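PDB 4QTO: betaine aldehyde dehydrogenase from Staphylococcus aureus subsp. aureus COL, which catalyses the NAD-dependent oxidation of betaine aldehyde to glycine betaine. Local coordinates for residues A[351-355]-A[394-398]; A[376-382]-A[397-403]. One frame throughout, in Å; residues are numbered along the deposited sequence.

Contacts 1 and 2 follow one another along the same piece of chain, sharing Glu397 and Pro398, with their centres about 15 Å apart. Contact 1 is a buried meeting of two loops: proline, phenylalanine and methionine side chains do most of the work, helped by a single direct backbone hydrogen bond and one bridging water. Contact 2, farther from the centre of the chain and partly exposed, pairs 377-380, an outermost strand of its sheet within the chain, with 399-402, mainly through backbone hydrogen bonds. Helix 358-373 borders both. The two contacts also touch directly, the Phe396 ring of contact 1 packing with CZ against C of Gly382 at 3.4 Å.

Contact 1 (A[351-355]-A[394-398]); sequences EMGPV and LFFEP
Pro354 and Phe395 form the centre of a buried loop-to-loop contact, in which the segment leading toward helix 358-373 meets the one leading into strand 399-402. CB of Pro354 sits over the middle of the Phe395 ring, 3.9 Å from its centroid and 6° off the normal, a CH-pi contact. With chi1 at -69°, CG of Phe395 lies anti to its own carbonyl carbon, and the ring reaches the proline and the Gly353 peptide; Met352 O meets its edge. Beside this CH-pi contact, Val355 N donates to Leu394 O at 2.8 Å. CG2 of Val355 also packs against that oxygen. A bridging water extends the join by donating to Gly353 O (2.8 Å) and accepting from Phe396 N (3.0 Å). Farther along, Met352, bent at chi3, brings CE to 3.4 Å from Phe396 O and 4.0 Å from Pro398 CD. Glu351, just beyond the touching residues, hydrogen-bonds through OE2 to Ser519 of the second subunit. Around the contact, helix 294-306 lends Tyr306 to Met352 and Pro398, while helix 358-373 packs on Val355, Leu394 and Phe396, and its Arg361 donates to Phe395 O.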
ATOM      1  N   GLU A 351      38.022  21.984   7.194  1.00 15.50           N
ATOM      2  CA  GLU A 351      36.630  21.864   7.607  1.00 14.91           C
ATOM      3  C   GLU A 351      35.692  22.443   6.536  1.00 14.21           C
ATOM      4  O   GLU A 351      34.537  22.026   6.430  1.00 13.91           O
ATOM      5  CB  GLU A 351      36.424  22.542   8.955  1.00 15.79           C
ATOM      6  CG  GLU A 351      37.171  21.815  10.058  1.00 16.61           C
ATOM      7  CD  GLU A 351      37.319  22.606  11.334  1.00 18.11           C
ATOM      8  OE1 GLU A 351      36.813  23.747  11.427  1.00 18.35           O
ATOM      9  OE2 GLU A 351      37.994  22.092  12.240  1.00 20.18           O
ATOM     10  N   MET A 352      36.177  23.404   5.750  1.00 13.88           N
ATOM     11  CA  MET A 352      35.374  24.032   4.718  1.00 14.13           C
ATOM     12  C   MET A 352      36.245  24.378   3.528  1.00 14.78           C
ATOM     13  O   MET A 352      37.294  25.036   3.665  1.00 15.54           O
ATOM     14  CB  MET A 352      34.678  25.304   5.233  1.00 14.29           C
ATOM     15  CG  MET A 352      33.481  25.722   4.410  1.00 15.26           C
ATOM     16  SD  MET A 352      32.656  27.232   4.997  1.00 16.12           S
ATOM     17  CE  MET A 352      33.512  28.432   4.014  1.00 16.96           C
ATOM     18  N   GLY A 353      35.813  23.939   2.369  1.00 14.03           N
ATOM     19  CA  GLY A 353      36.505  24.242   1.123  1.00 14.32           C
ATOM     20  C   GLY A 353      36.038  25.549   0.465  1.00 14.11           C
ATOM     21  O   GLY A 353      35.332  26.360   1.074  1.00 15.06           O
ATOM     22  N   PRO A 354      36.433  25.763  -0.791  1.00 14.07           N
ATOM     23  CA  PRO A 354      36.031  26.921  -1.539  1.00 13.96           C
ATOM     24  C   PRO A 354      34.628  26.818  -2.088  1.00 13.67           C
ATOM     25  O   PRO A 354      33.990  25.750  -1.977  1.00 14.21           O
ATOM     26  CB  PRO A 354      37.001  26.914  -2.715  1.00 14.95           C
ATOM     27  CG  PRO A 354      37.215  25.455  -2.959  1.00 14.78           C
ATOM     28  CD  PRO A 354      37.241  24.834  -1.595  1.00 14.27           C
ATOM     29  N   VAL A 355      34.125  27.919  -2.655  1.00 14.48           N
ATOM     30  CA  VAL A 355      32.855  27.902  -3.379  1.00 14.78           C
ATOM     31  C   VAL A 355      33.181  27.524  -4.823  1.00 14.83           C
ATOM     32  O   VAL A 355      34.338  27.474  -5.217  1.00 15.71           O
ATOM     33  CB  VAL A 355      32.006  29.183  -3.249  1.00 14.61           C
ATOM     34  CG1 VAL A 355      31.620  29.414  -1.794  1.00 15.45           C
ATOM     35  CG2 VAL A 355      32.703  30.405  -3.848  1.00 16.39           C
ATOM     36  N   LEU A 394      38.854  29.882  -4.766  1.00 18.52           N
ATOM     37  CA  LEU A 394      37.580  30.571  -4.708  1.00 17.93           C
ATOM     38  C   LEU A 394      36.972  30.528  -3.312  1.00 16.87           C
ATOM     39  O   LEU A 394      35.836  30.107  -3.116  1.00 16.70           O
ATOM     40  CB  LEU A 394      36.632  29.956  -5.733  1.00 17.86           C
ATOM     41  CG  LEU A 394      37.084  30.114  -7.198  1.00 18.76           C
ATOM     42  CD1 LEU A 394      36.322  29.184  -8.095  1.00 18.94           C
ATOM     43  CD2 LEU A 394      36.868  31.550  -7.647  1.00 21.00           C
ATOM     44  N   PHE A 395      37.742  30.989  -2.335  1.00 17.51           N
ATOM     45  CA  PHE A 395      37.288  30.989  -0.959  1.00 16.43           C
ATOM     46  C   PHE A 395      36.456  32.213  -0.581  1.00 16.53           C
ATOM     47  O   PHE A 395      36.614  33.321  -1.130  1.00 17.10           O
ATOM     48  CB  PHE A 395      38.468  30.822  -0.003  1.00 16.50           C
ATOM     49  CG  PHE A 395      39.084  29.468  -0.056  1.00 16.48           C
ATOM     50  CD1 PHE A 395      38.575  28.449   0.741  1.00 15.37           C
ATOM     51  CD2 PHE A 395      40.114  29.195  -0.921  1.00 17.24           C
ATOM     52  CE1 PHE A 395      39.119  27.178   0.682  1.00 16.49           C
ATOM     53  CE2 PHE A 395      40.649  27.930  -0.988  1.00 17.61           C
ATOM     54  CZ  PHE A 395      40.161  26.926  -0.168  1.00 16.88           C
ATOM     55  N   PHE A 396      35.536  31.966   0.345  1.00 15.81           N
ATOM     56  CA  PHE A 396      34.705  33.017   0.904  1.00 16.43           C
ATOM     57  C   PHE A 396      34.540  32.663   2.388  1.00 16.02           C
ATOM     58  O   PHE A 396      34.276  31.512   2.715  1.00 15.18           O
ATOM     59  CB  PHE A 396      33.373  33.160   0.195  1.00 17.20           C
ATOM     60  CG  PHE A 396      32.665  34.438   0.549  1.00 17.61           C
ATOM     61  CD1 PHE A 396      32.957  35.604  -0.143  1.00 19.40           C
ATOM     62  CD2 PHE A 396      31.762  34.476   1.563  1.00 17.39           C
ATOM     63  CE1 PHE A 396      32.352  36.801   0.200  1.00 19.86           C
ATOM     64  CE2 PHE A 396      31.141  35.664   1.900  1.00 18.26           C
ATOM     65  CZ  PHE A 396      31.436  36.814   1.232  1.00 19.09           C
ATOM     66  N   GLU A 397      34.747  33.650   3.259  1.00 16.41           N
ATOM     67  CA  GLU A 397      34.717  33.378   4.680  1.00 16.55           C
ATOM     68  C   GLU A 397      33.340  32.955   5.182  1.00 15.56           C
ATOM     69  O   GLU A 397      32.331  33.472   4.714  1.00 14.98           O
ATOM     70  CB  GLU A 397      35.128  34.601   5.462  1.00 18.48           C
ATOM     71  CG  GLU A 397      36.596  34.981   5.312  1.00 20.77           C
ATOM     72  CD  GLU A 397      36.925  36.328   5.969  1.00 24.80           C
ATOM     73  OE1 GLU A 397      36.011  37.162   6.256  1.00 22.77           O
ATOM     74  OE2 GLU A 397      38.138  36.582   6.124  1.00 25.73           O
ATOM     75  N   PRO A 398      33.303  32.036   6.162  1.00 16.05           N
ATOM     76  CA  PRO A 398      32.000  31.704   6.752  1.00 15.17           C
ATOM     77  C   PRO A 398      31.480  32.956   7.432  1.00 15.04           C
ATOM     78  O   PRO A 398      32.228  33.675   8.138  1.00 15.57           O
ATOM     79  CB  PRO A 398      32.296  30.561   7.712  1.00 16.06           C
ATOM     80  CG  PRO A 398      33.760  30.645   7.966  1.00 16.83           C
ATOM     81  CD  PRO A 398      34.389  31.224   6.715  1.00 16.62           C
TER
HETATM   82  O   HOH W   1      35.067  29.134   1.095  1.00 17.61           O

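Contact 2 (A[376-382]-A[397-403])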
ATOM      1  N   ALA A 376      21.192  45.268   7.834  1.00 19.13           N
ATOM      2  CA  ALA A 376      21.618  44.110   8.598  1.00 18.24           C
ATOM      3  C   ALA A 376      23.092  44.247   8.935  1.00 17.91           C
ATOM      4  O   ALA A 376      23.816  45.001   8.323  1.00 19.51           O
ATOM      5  CB  ALA A 376      21.392  42.822   7.820  1.00 17.53           C
ATOM      6  N   THR A 377      23.531  43.514   9.952  1.00 18.02           N
ATOM      7  CA  THR A 377      24.929  43.548  10.394  1.00 17.87           C
ATOM      8  C   THR A 377      25.702  42.312   9.952  1.00 18.22           C
ATOM      9  O   THR A 377      25.217  41.220  10.169  1.00 15.98           O
ATOM     10  CB  THR A 377      24.951  43.589  11.937  1.00 18.91           C
ATOM     11  OG1 THR A 377      24.485  44.894  12.368  1.00 21.52           O
ATOM     12  CG2 THR A 377      26.328  43.367  12.477  1.00 19.73           C
ATOM     13  N   ILE A 378      26.890  42.490   9.338  1.00 17.63           N
ATOM     14  CA  ILE A 378      27.737  41.350   9.002  1.00 19.10           C
ATOM     15  C   ILE A 378      28.534  41.148  10.288  1.00 18.26           C
ATOM     16  O   ILE A 378      29.522  41.881  10.549  1.00 18.30           O
ATOM     17  CB  ILE A 378      28.681  41.632   7.822  1.00 21.00           C
ATOM     18  CG1 ILE A 378      27.918  42.131   6.602  1.00 23.85           C
ATOM     19  CG2 ILE A 378      29.486  40.391   7.479  1.00 22.64           C
ATOM     20  CD1 ILE A 378      26.849  41.223   6.094  1.00 24.24           C
ATOM     21  N   ALA A 379      28.107  40.210  11.114  1.00 16.39           N
ATOM     22  CA  ALA A 379      28.712  40.006  12.411  1.00 16.81           C
ATOM     23  C   ALA A 379      30.106  39.391  12.375  1.00 18.06           C
ATOM     24  O   ALA A 379      30.937  39.668  13.256  1.00 18.65           O
ATOM     25  CB  ALA A 379      27.800  39.203  13.300  1.00 16.74           C
ATOM     26  N   VAL A 380      30.356  38.561  11.377  1.00 18.11           N
ATOM     27  CA  VAL A 380      31.648  37.925  11.181  1.00 18.47           C
ATOM     28  C   VAL A 380      31.707  37.456   9.732  1.00 18.35           C
ATOM     29  O   VAL A 380      30.664  37.143   9.138  1.00 17.56           O
ATOM     30  CB  VAL A 380      31.887  36.771  12.178  1.00 19.38           C
ATOM     31  CG1 VAL A 380      30.893  35.650  11.970  1.00 18.04           C
ATOM     32  CG2 VAL A 380      33.311  36.244  12.080  1.00 20.49           C
ATOM     33  N   GLY A 381      32.904  37.458   9.149  1.00 17.67           N
ATOM     34  CA  GLY A 381      33.067  37.016   7.753  1.00 17.85           C
ATOM     35  C   GLY A 381      32.638  38.063   6.765  1.00 18.45           C
ATOM     36  O   GLY A 381      32.907  39.271   6.957  1.00 19.59           O
ATOM     37  N   GLY A 382      32.045  37.621   5.668  1.00 17.50           N
ATOM     38  CA  GLY A 382      31.544  38.516   4.639  1.00 19.85           C
ATOM     39  C   GLY A 382      32.544  38.973   3.574  1.00 20.59           C
ATOM     40  O   GLY A 382      32.261  39.892   2.839  1.00 22.45           O
ATOM     41  N   GLU A 397      34.747  33.650   3.259  1.00 16.41           N
ATOM     42  CA  GLU A 397      34.717  33.378   4.680  1.00 16.55           C
ATOM     43  C   GLU A 397      33.340  32.955   5.182  1.00 15.56           C
ATOM     44  O   GLU A 397      32.331  33.472   4.714  1.00 14.98           O
ATOM     45  CB  GLU A 397      35.128  34.601   5.462  1.00 18.48           C
ATOM     46  CG  GLU A 397      36.596  34.981   5.312  1.00 20.77           C
ATOM     47  CD  GLU A 397      36.925  36.328   5.969  1.00 24.80           C
ATOM     48  OE1 GLU A 397      36.011  37.162   6.256  1.00 22.77           O
ATOM     49  OE2 GLU A 397      38.138  36.582   6.124  1.00 25.73           O
ATOM     50  N   PRO A 398      33.303  32.036   6.162  1.00 16.05           N
ATOM     51  CA  PRO A 398      32.000  31.704   6.752  1.00 15.17           C
ATOM     52  C   PRO A 398      31.480  32.956   7.432  1.00 15.04           C
ATOM     53  O   PRO A 398      32.228  33.675   8.138  1.00 15.57           O
ATOM     54  CB  PRO A 398      32.296  30.561   7.712  1.00 16.06           C
ATOM     55  CG  PRO A 398      33.760  30.645   7.966  1.00 16.83           C
ATOM     56  CD  PRO A 398      34.389  31.224   6.715  1.00 16.62           C
ATOM     57  N   THR A 399      30.193  33.212   7.227  1.00 13.96           N
ATOM     58  CA  THR A 399      29.606  34.489   7.579  1.00 14.01           C
ATOM     59  C   THR A 399      28.333  34.359   8.395  1.00 13.47           C
ATOM     60  O   THR A 399      27.518  33.451   8.147  1.00 12.23           O
ATOM     61  CB  THR A 399      29.271  35.206   6.248  1.00 14.23           C
ATOM     62  OG1 THR A 399      30.461  35.313   5.442  1.00 15.20           O
ATOM     63  CG2 THR A 399      28.665  36.570   6.445  1.00 14.86           C
ATOM     64  N   VAL A 400      28.159  35.250   9.377  1.00 12.76           N
ATOM     65  CA  VAL A 400      26.931  35.311  10.173  1.00 13.25           C
ATOM     66  C   VAL A 400      26.380  36.744  10.032  1.00 13.77           C
ATOM     67  O   VAL A 400      27.103  37.728  10.249  1.00 14.62           O
ATOM     68  CB  VAL A 400      27.156  35.040  11.670  1.00 12.88           C
ATOM     69  CG1 VAL A 400      25.834  35.124  12.433  1.00 13.03           C
ATOM     70  CG2 VAL A 400      27.817  33.683  11.875  1.00 12.98           C
ATOM     71  N   ILE A 401      25.111  36.833   9.646  1.00 13.23           N
ATOM     72  CA  ILE A 401      24.423  38.110   9.490  1.00 14.17           C
ATOM     73  C   ILE A 401      23.363  38.222  10.593  1.00 14.04           C
ATOM     74  O   ILE A 401      22.518  37.350  10.739  1.00 14.13           O
ATOM     75  CB  ILE A 401      23.801  38.237   8.084  1.00 15.16           C
ATOM     76  CG1 ILE A 401      24.927  38.152   7.030  1.00 16.39           C
ATOM     77  CG2 ILE A 401      23.039  39.543   7.953  1.00 15.79           C
ATOM     78  CD1 ILE A 401      24.480  38.250   5.578  1.00 17.30           C
ATOM     79  N   THR A 402      23.420  39.316  11.344  1.00 14.35           N
ATOM     80  CA  THR A 402      22.520  39.570  12.465  1.00 15.74           C
ATOM     81  C   THR A 402      21.714  40.857  12.279  1.00 17.25           C
ATOM     82  O   THR A 402      21.894  41.585  11.305  1.00 16.73           O
ATOM     83  CB  THR A 402      23.310  39.667  13.779  1.00 16.18           C
ATOM     84  OG1 THR A 402      24.269  40.723  13.686  1.00 16.76           O
ATOM     85  CG2 THR A 402      24.029  38.364  14.090  1.00 16.15           C
ATOM     86  N   ASN A 403      20.811  41.126  13.226  1.00 19.40           N
ATOM     87  CA  ASN A 403      20.007  42.370  13.177  1.00 22.81           C
ATOM     88  C   ASN A 403      19.232  42.438  11.840  1.00 24.36           C
ATOM     89  O   ASN A 403      19.236  43.463  11.143  1.00 26.80           O
ATOM     90  CB  ASN A 403      20.872  43.617  13.386  1.00 27.83           C
ATOM     91  CG  ASN A 403      20.055  44.842  13.781  1.00 35.37           C
ATOM     92  OD1 ASN A 403      18.983  44.722  14.359  1.00 36.29           O
ATOM     93  ND2 ASN A 403      20.589  46.034  13.497  1.00 41.22           N
TER
HETATM   94  O   HOH W   2      22.357  46.229  11.818  1.00 34.40           O
HETATM   95  O   HOH W   3      36.153  39.653   7.170  1.00 43.03           O
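Thr377 and Thr402 exchange two backbone hydrogen bonds, Thr377 N to Thr402 O and Thr402 N to Thr377 O, each 2.9 Å, opening an antiparallel pairing of strands 377-380 and 399-402 whose short axes run at 139°. Ile378 faces Ile401 as a non-hydrogen-bonded pair. Beyond it Ala379 and Val380 both face Val400, a classic beta bulge: Ala379 N donates to Val400 O at 2.8 Å, and Val400 N donates to Val380 O at 3.1 Å. The isoleucines lie side by side and point the same way, CD1 of Ile378 against CG1 of Ile401 at 3.7 Å, with Ala376 CB touching the CG2 branch of Ile401. This face lies against helix 358-373, through Lys372, Met368 and Ala371. Thr377, Val380, Val400 and Thr402 occupy the other face, where helix 323-337 packs with Val337 on both valines. The chain thus has a sheet with helices on both sides, as in the catalytic domain of aldehyde dehydrogenases, and the antiparallel 377-380 lies at its margin, outside 399-402. On the valine face, CG1 of Val380, set between its backbone N and carbonyl carbon (chi1 64°), meets CG2 of Val400. Where the strands part, Thr399 OG1 has two partners: it donates to Glu397 O at 2.7 Å, from above the carbonyl plane, and accepts from Gly382 N at 2.8 Å. Gly381, at a positive phi of 78°, passes close by, its CA making a CA-H...O contact with Pro398 O at 3.5 Å. The extended Glu397 side chain brings OE1 alongside Gly381 CA, and a water donates to both OE1 and Gly381 O.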